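Local coordinates for protein beta-lactamase/D-alanine Carboxypeptidase (Yersinia pestis, PDB 3RJU) that is probably a serine hydrolase of the penicillin-binding protein and beta-lactamase family, acting as a beta-lactamase or D-alanine carboxypeptidase, at residues 286-291 with 299-304; 312-317 with 340-345. All coordinates share one frame; numbering follows the deposited sequence. Where two conformers were deposited one is given.

Contact 1: 286-291 with 299-304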
loop_
_atom_site.group_PDB
_atom_site.type_symbol
_atom_site.label_atom_id
_atom_site.label_comp_id
_atom_site.label_asym_id
_atom_site.label_seq_id
_atom_site.Cartn_x
_atom_site.Cartn_y
_atom_site.Cartn_z
ATOM N N GLY A 286 -4.050 -7.352 -0.230
ATOM C CA GLY A 286 -3.082 -6.368 0.229
ATOM C C GLY A 286 -3.302 -5.996 1.688
ATOM O O GLY A 286 -2.360 -5.991 2.475
ATOM N N TRP A 287 -4.534 -5.640 2.038
ATOM C CA TRP A 287 -4.889 -5.331 3.421
ATOM C C TRP A 287 -4.496 -6.476 4.341
ATOM O O TRP A 287 -4.589 -7.653 3.970
ATOM C CB TRP A 287 -6.400 -5.116 3.543
ATOM C CG TRP A 287 -6.872 -3.887 2.864
ATOM C CD1 TRP A 287 -7.430 -3.784 1.601
ATOM C CD2 TRP A 287 -6.844 -2.556 3.399
ATOM N NE1 TRP A 287 -7.730 -2.456 1.333
ATOM C CE2 TRP A 287 -7.380 -1.693 2.418
ATOM C CE3 TRP A 287 -6.391 -2.006 4.614
ATOM C CZ2 TRP A 287 -7.509 -0.318 2.625
ATOM C CZ3 TRP A 287 -6.520 -0.644 4.811
ATOM C CH2 TRP A 287 -7.072 0.186 3.822
ATOM N N VAL A 288 -4.094 -6.114 5.554
ATOM C CA VAL A 288 -3.771 -7.065 6.593
ATOM C C VAL A 288 -4.646 -6.759 7.795
ATOM O O VAL A 288 -4.755 -5.593 8.202
ATOM C CB VAL A 288 -2.285 -6.960 6.993
ATOM C CG1 VAL A 288 -1.974 -7.811 8.268
ATOM C CG2 VAL A 288 -1.401 -7.387 5.823
ATOM N N TYR A 289 -5.243 -7.801 8.379
ATOM C CA TYR A 289 -6.100 -7.623 9.539
ATOM C C TYR A 289 -5.405 -8.127 10.786
ATOM O O TYR A 289 -4.841 -9.222 10.791
ATOM C CB TYR A 289 -7.428 -8.367 9.367
ATOM C CG TYR A 289 -8.293 -8.339 10.604
ATOM C CD1 TYR A 289 -8.912 -7.164 11.009
ATOM C CD2 TYR A 289 -8.499 -9.491 11.364
ATOM C CE1 TYR A 289 -9.708 -7.126 12.150
ATOM C CE2 TYR A 289 -9.294 -9.466 12.513
ATOM C CZ TYR A 289 -9.902 -8.281 12.889
ATOM O OH TYR A 289 -10.688 -8.231 14.018
HETATM N N MSE A 290 -5.433 -7.305 11.832
HETATM C CA MSE A 290 -4.948 -7.701 13.152
HETATM C C MSE A 290 -6.130 -7.716 14.097
HETATM O O MSE A 290 -6.825 -6.702 14.244
HETATM C CB MSE A 290 -3.885 -6.712 13.652
HETATM C CG MSE A 290 -2.695 -6.578 12.697
HETATM SE SE MSE A 290 -1.232 -5.504 13.369
HETATM C CE MSE A 290 -2.186 -3.876 13.828
ATOM N N ALA A 291 -6.383 -8.866 14.724
ATOM C CA ALA A 291 -7.502 -8.977 15.654
ATOM C C ALA A 291 -7.231 -8.194 16.940
ATOM O O ALA A 291 -6.078 -7.951 17.285
ATOM C CB ALA A 291 -7.767 -10.420 15.987
ATOM N N ILE A 299 -7.819 -4.074 13.681
ATOM C CA ILE A 299 -7.311 -3.045 12.799
ATOM C C ILE A 299 -7.043 -3.612 11.413
ATOM O O ILE A 299 -6.440 -4.679 11.276
ATOM C CB ILE A 299 -5.985 -2.471 13.382
ATOM C CG1 ILE A 299 -6.285 -1.618 14.632
ATOM C CG2 ILE A 299 -5.206 -1.668 12.318
ATOM C CD1 ILE A 299 -5.039 -1.247 15.441
HETATM N N MSE A 300 -7.518 -2.898 10.393
HETATM C CA MSE A 300 -7.170 -3.148 9.000
HETATM C C MSE A 300 -6.024 -2.212 8.665
HETATM O O MSE A 300 -6.139 -0.992 8.867
HETATM C CB MSE A 300 -8.359 -2.821 8.078
HETATM C CG MSE A 300 -9.510 -3.766 8.210
HETATM SE SE MSE A 300 -9.067 -5.523 7.499
HETATM C CE MSE A 300 -9.183 -5.120 5.638
ATOM N N GLN A 301 -4.938 -2.757 8.125
ATOM C CA GLN A 301 -3.747 -1.943 7.930
ATOM C C GLN A 301 -2.889 -2.347 6.737
ATOM O O GLN A 301 -3.072 -3.422 6.139
ATOM C CB GLN A 301 -2.910 -1.879 9.233
ATOM C CG GLN A 301 -2.512 -3.232 9.843
ATOM C CD GLN A 301 -1.237 -3.864 9.231
ATOM O OE1 GLN A 301 -0.730 -3.434 8.188
ATOM N NE2 GLN A 301 -0.716 -4.873 9.900
ATOM N N LYS A 302 -1.975 -1.453 6.370
ATOM C CA LYS A 302 -0.941 -1.763 5.387
ATOM C C LYS A 302 0.296 -0.943 5.726
ATOM O O LYS A 302 0.186 0.233 6.079
ATOM C CB LYS A 302 -1.385 -1.425 3.960
ATOM C CG LYS A 302 -0.319 -1.781 2.897
ATOM C CD LYS A 302 -0.148 -3.309 2.768
ATOM C CE LYS A 302 1.063 -3.706 1.904
ATOM N NZ LYS A 302 2.340 -3.716 2.685
ATOM N N THR A 303 1.453 -1.592 5.637
ATOM C CA THR A 303 2.745 -0.972 5.885
ATOM C C THR A 303 3.454 -0.661 4.559
ATOM O O THR A 303 3.183 -1.275 3.520
ATOM C CB THR A 303 3.659 -1.937 6.671
ATOM O OG1 THR A 303 3.766 -3.179 5.950
ATOM C CG2 THR A 303 3.100 -2.228 8.046
ATOM N N GLY A 304 4.393 0.280 4.586
ATOM C CA GLY A 304 5.179 0.564 3.407
ATOM C C GLY A 304 6.518 1.163 3.768
ATOM O O GLY A 304 6.654 1.876 4.763
#

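Contact 2: 312-317 with 340-345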
loop_
_atom_site.group_PDB
_atom_site.type_symbol
_atom_site.label_atom_id
_atom_site.label_comp_id
_atom_site.label_asym_id
_atom_site.label_seq_id
_atom_site.Cartn_x
_atom_site.Cartn_y
_atom_site.Cartn_z
ATOM N N TYR A 312 2.281 4.107 6.801
ATOM C CA TYR A 312 1.409 3.164 7.474
ATOM C C TYR A 312 -0.001 3.705 7.433
ATOM O O TYR A 312 -0.235 4.910 7.638
ATOM C CB TYR A 312 1.877 2.970 8.915
ATOM C CG TYR A 312 1.115 1.951 9.741
ATOM C CD1 TYR A 312 1.000 0.614 9.318
ATOM C CD2 TYR A 312 0.523 2.314 10.959
ATOM C CE1 TYR A 312 0.323 -0.324 10.091
ATOM C CE2 TYR A 312 -0.154 1.376 11.737
ATOM C CZ TYR A 312 -0.259 0.064 11.294
ATOM O OH TYR A 312 -0.937 -0.881 12.049
HETATM N N MSE A 313 -0.952 2.816 7.172
HETATM C CA MSE A 313 -2.354 3.179 7.253
HETATM C C MSE A 313 -3.033 2.160 8.154
HETATM O O MSE A 313 -2.835 0.955 7.978
HETATM C CB MSE A 313 -3.016 3.156 5.868
HETATM C CG MSE A 313 -4.480 3.578 5.915
HETATM SE SE MSE A 313 -5.293 3.721 4.166
HETATM C CE MSE A 313 -4.157 5.111 3.420
ATOM N N ALA A 314 -3.795 2.640 9.135
ATOM C CA ALA A 314 -4.479 1.751 10.065
ATOM C C ALA A 314 -5.896 2.255 10.202
ATOM O O ALA A 314 -6.116 3.455 10.398
ATOM C CB ALA A 314 -3.779 1.762 11.435
HETATM N N MSE A 315 -6.877 1.369 10.137
HETATM C CA MSE A 315 -8.223 1.864 10.305
HETATM C C MSE A 315 -9.137 0.857 10.952
HETATM O O MSE A 315 -8.876 -0.354 10.942
HETATM C CB MSE A 315 -8.810 2.322 8.975
HETATM C CG MSE A 315 -9.001 1.207 7.974
HETATM SE SE MSE A 315 -10.101 1.752 6.458
HETATM C CE MSE A 315 -8.881 3.007 5.590
ATOM N N VAL A 316 -10.218 1.388 11.506
ATOM C CA VAL A 316 -11.244 0.593 12.144
ATOM C C VAL A 316 -12.526 1.010 11.430
ATOM O O VAL A 316 -13.204 1.947 11.844
ATOM C CB VAL A 316 -11.324 0.878 13.669
ATOM C CG1 VAL A 316 -12.396 0.003 14.323
ATOM C CG2 VAL A 316 -9.975 0.634 14.317
ATOM N N PRO A 317 -12.819 0.359 10.300
ATOM C CA PRO A 317 -13.868 0.874 9.419
ATOM C C PRO A 317 -15.235 0.970 10.088
ATOM O O PRO A 317 -15.991 1.883 9.798
ATOM C CB PRO A 317 -13.893 -0.142 8.263
ATOM C CG PRO A 317 -12.532 -0.741 8.269
ATOM C CD PRO A 317 -12.100 -0.786 9.701
ATOM N N ASP A 340 3.577 1.418 15.807
ATOM C CA ASP A 340 3.054 1.149 17.151
ATOM C C ASP A 340 2.345 2.392 17.707
ATOM O O ASP A 340 1.283 2.288 18.332
ATOM C CB ASP A 340 4.156 0.746 18.127
ATOM C CG ASP A 340 4.634 -0.698 17.955
ATOM O OD1 ASP A 340 3.983 -1.522 17.245
ATOM O OD2 ASP A 340 5.676 -1.015 18.575
ATOM N N GLY A 341 2.930 3.571 17.488
ATOM C CA GLY A 341 2.321 4.808 17.948
ATOM C C GLY A 341 0.980 5.070 17.281
ATOM O O GLY A 341 0.021 5.494 17.928
ATOM N N VAL A 342 0.909 4.826 15.973
ATOM C CA VAL A 342 -0.365 4.948 15.268
ATOM C C VAL A 342 -1.418 3.986 15.833
ATOM O O VAL A 342 -2.567 4.373 16.044
ATOM C CB VAL A 342 -0.190 4.757 13.742
ATOM C CG1 VAL A 342 -1.535 4.525 13.056
ATOM C CG2 VAL A 342 0.558 5.958 13.133
ATOM N N ASN A 343 -1.030 2.742 16.097
ATOM C CA ASN A 343 -1.988 1.776 16.621
ATOM C C ASN A 343 -2.520 2.203 17.984
ATOM O O ASN A 343 -3.708 2.066 18.273
ATOM C CB ASN A 343 -1.383 0.368 16.682
ATOM C CG ASN A 343 -1.123 -0.209 15.300
ATOM O OD1 ASN A 343 -1.831 0.134 14.331
ATOM N ND2 ASN A 343 -0.100 -1.079 15.191
ATOM N N GLN A 344 -1.636 2.745 18.814
ATOM C CA GLN A 344 -2.068 3.246 20.109
ATOM C C GLN A 344 -2.969 4.469 19.984
ATOM O O GLN A 344 -3.919 4.622 20.754
ATOM C CB GLN A 344 -0.862 3.532 20.994
ATOM C CG GLN A 344 -0.150 2.261 21.373
ATOM C CD GLN A 344 1.159 2.505 22.074
ATOM O OE1 GLN A 344 1.392 3.586 22.623
ATOM N NE2 GLN A 344 2.028 1.500 22.070
ATOM N N LEU A 345 -2.668 5.344 19.026
ATOM C CA LEU A 345 -3.558 6.462 18.724
ATOM C C LEU A 345 -4.949 5.942 18.329
ATOM O O LEU A 345 -5.970 6.417 18.827
ATOM C CB LEU A 345 -2.976 7.331 17.607
ATOM C CG LEU A 345 -3.888 8.423 17.014
ATOM C CD1 LEU A 345 -4.416 9.397 18.079
ATOM C CD2 LEU A 345 -3.138 9.175 15.927
#

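Contact 1: 286-291 with 299-304
V288 and Q301 face each other as a hydrogen-bonded antiparallel pair, each giving its N-H to the other's carbonyl; Q301 N lies 2.8 Å from V288 O. M290 and I299 form the second such pair, in which the bond from M290 N to I299 O is almost straight (173°). Between them Y289 and M300 make the non-hydrogen-bonded pair, whose alpha carbons come to 4.6 Å, and CA-H...O contacts from Y289 CA to I299 O and from M300 CA to V288 O fill in the ladder.

The side chains then sort by face. On the face of Y289 and M300, the selenomethionine chain, bent at both chi2 and chi3, packs its SE on Y289 CB and, 3.9 Å from Y289 CD1, makes an oblique Met-aromatic contact, while M300 CE lies 3.5 Å from W287 CB. On the other face Q301 takes the crowded position, CG between the backbone N and the carbonyl carbon (chi1 55°), and a further bend at chi2 helps bring NE2 over the neighbouring strand, 3.6 Å from both V288 CG1 and M290 SE.

Farther out, W287 meets F243 edge-to-face, and Y289 bonds through its backbone to A282 of the next strand and to D281 just before it. K302 CD packs on G286 O, and K302 NZ reaches T303 O (2.7 Å) and Y159 OH. T303 OG1 hydrogen-bonds a citrate, probably from the crystallisation liquor, beside this lysine. The beta hairpin's second strand carries K302 and T303 in a K(T/S)G-type motif, consistent with the sheet strand bordering the active site in serine beta-lactamases and penicillin-binding proteins.

Contact 2: 312-317 with 340-345
Y312 reaches from strand 312-316 to the helix segment 340-345, where it meets V342 with one edge of its ring and N343 with its hydroxyl. Its CB points toward the helix, and CG stands anti to the backbone N (chi1 -177°), carrying the ring off the strand. From there the contacts follow the rim. CD2 comes first, 3.7 Å from V342 CG1, with V342 CB lying near the ring plane, and the tyrosine and valine side chains run alongside in opposite senses. CE2, the next rim atom, is shared: it keeps V342 CG1 on its flank and also approaches N343 OD1 at 3.3 Å. At the tip, Y312 OH donates a hydrogen bond to N343 OD1 over 2.7 Å. The donor sits in the plane of the amide carbonyl and on a lone pair, with an angle of 112° at the oxygen, while the amide and ring planes are turned 74° apart. N343 thus offers the hydroxyl a side-on lone pair, its side chain crossing the tyrosine at about a right angle.

Two residues along the strand, A314 CB also points to the helix and touches V342 CG1 at 3.9 Å, extending the apolar patch begun by the tyrosine. Strand and helix run nearly parallel, with 9.0 Å between their axes. V342 packs further on V323 and V325 of the adjoining strand, and N343 on I299 of strand 299-306, which spreads this turn of the helix across neighbouring strands.

Within this alpha-beta packing the chemistry is mixed: valine and alanine give contacts with little directional preference, whereas the buried phenol-amide bond supplies a directional one, satisfying the tyrosine hydroxyl and probably helping to fix the rotation of the N343 amide.

Contacts 1 and 2 are both buried and meet in one antiparallel sheet, where strands 299-306 and 309-316 are neighbours; M300 O lies 2.8 Å from M315 N, a probable hydrogen bond between the two. Their chemistry differs with their place. Contact 1 builds the sheet itself, strand against strand through backbone bonds, with 556 Å² buried, and its K302 end lies at the bound citrate. Contact 2 lays a helix on the sheet and buries 179 Å² through side chains alone, with a phenol-amide hydrogen bond among apolar neighbours. Helix 336-349 joins the two, since N343 touches I299 and M290 of contact 1 as well as Y312.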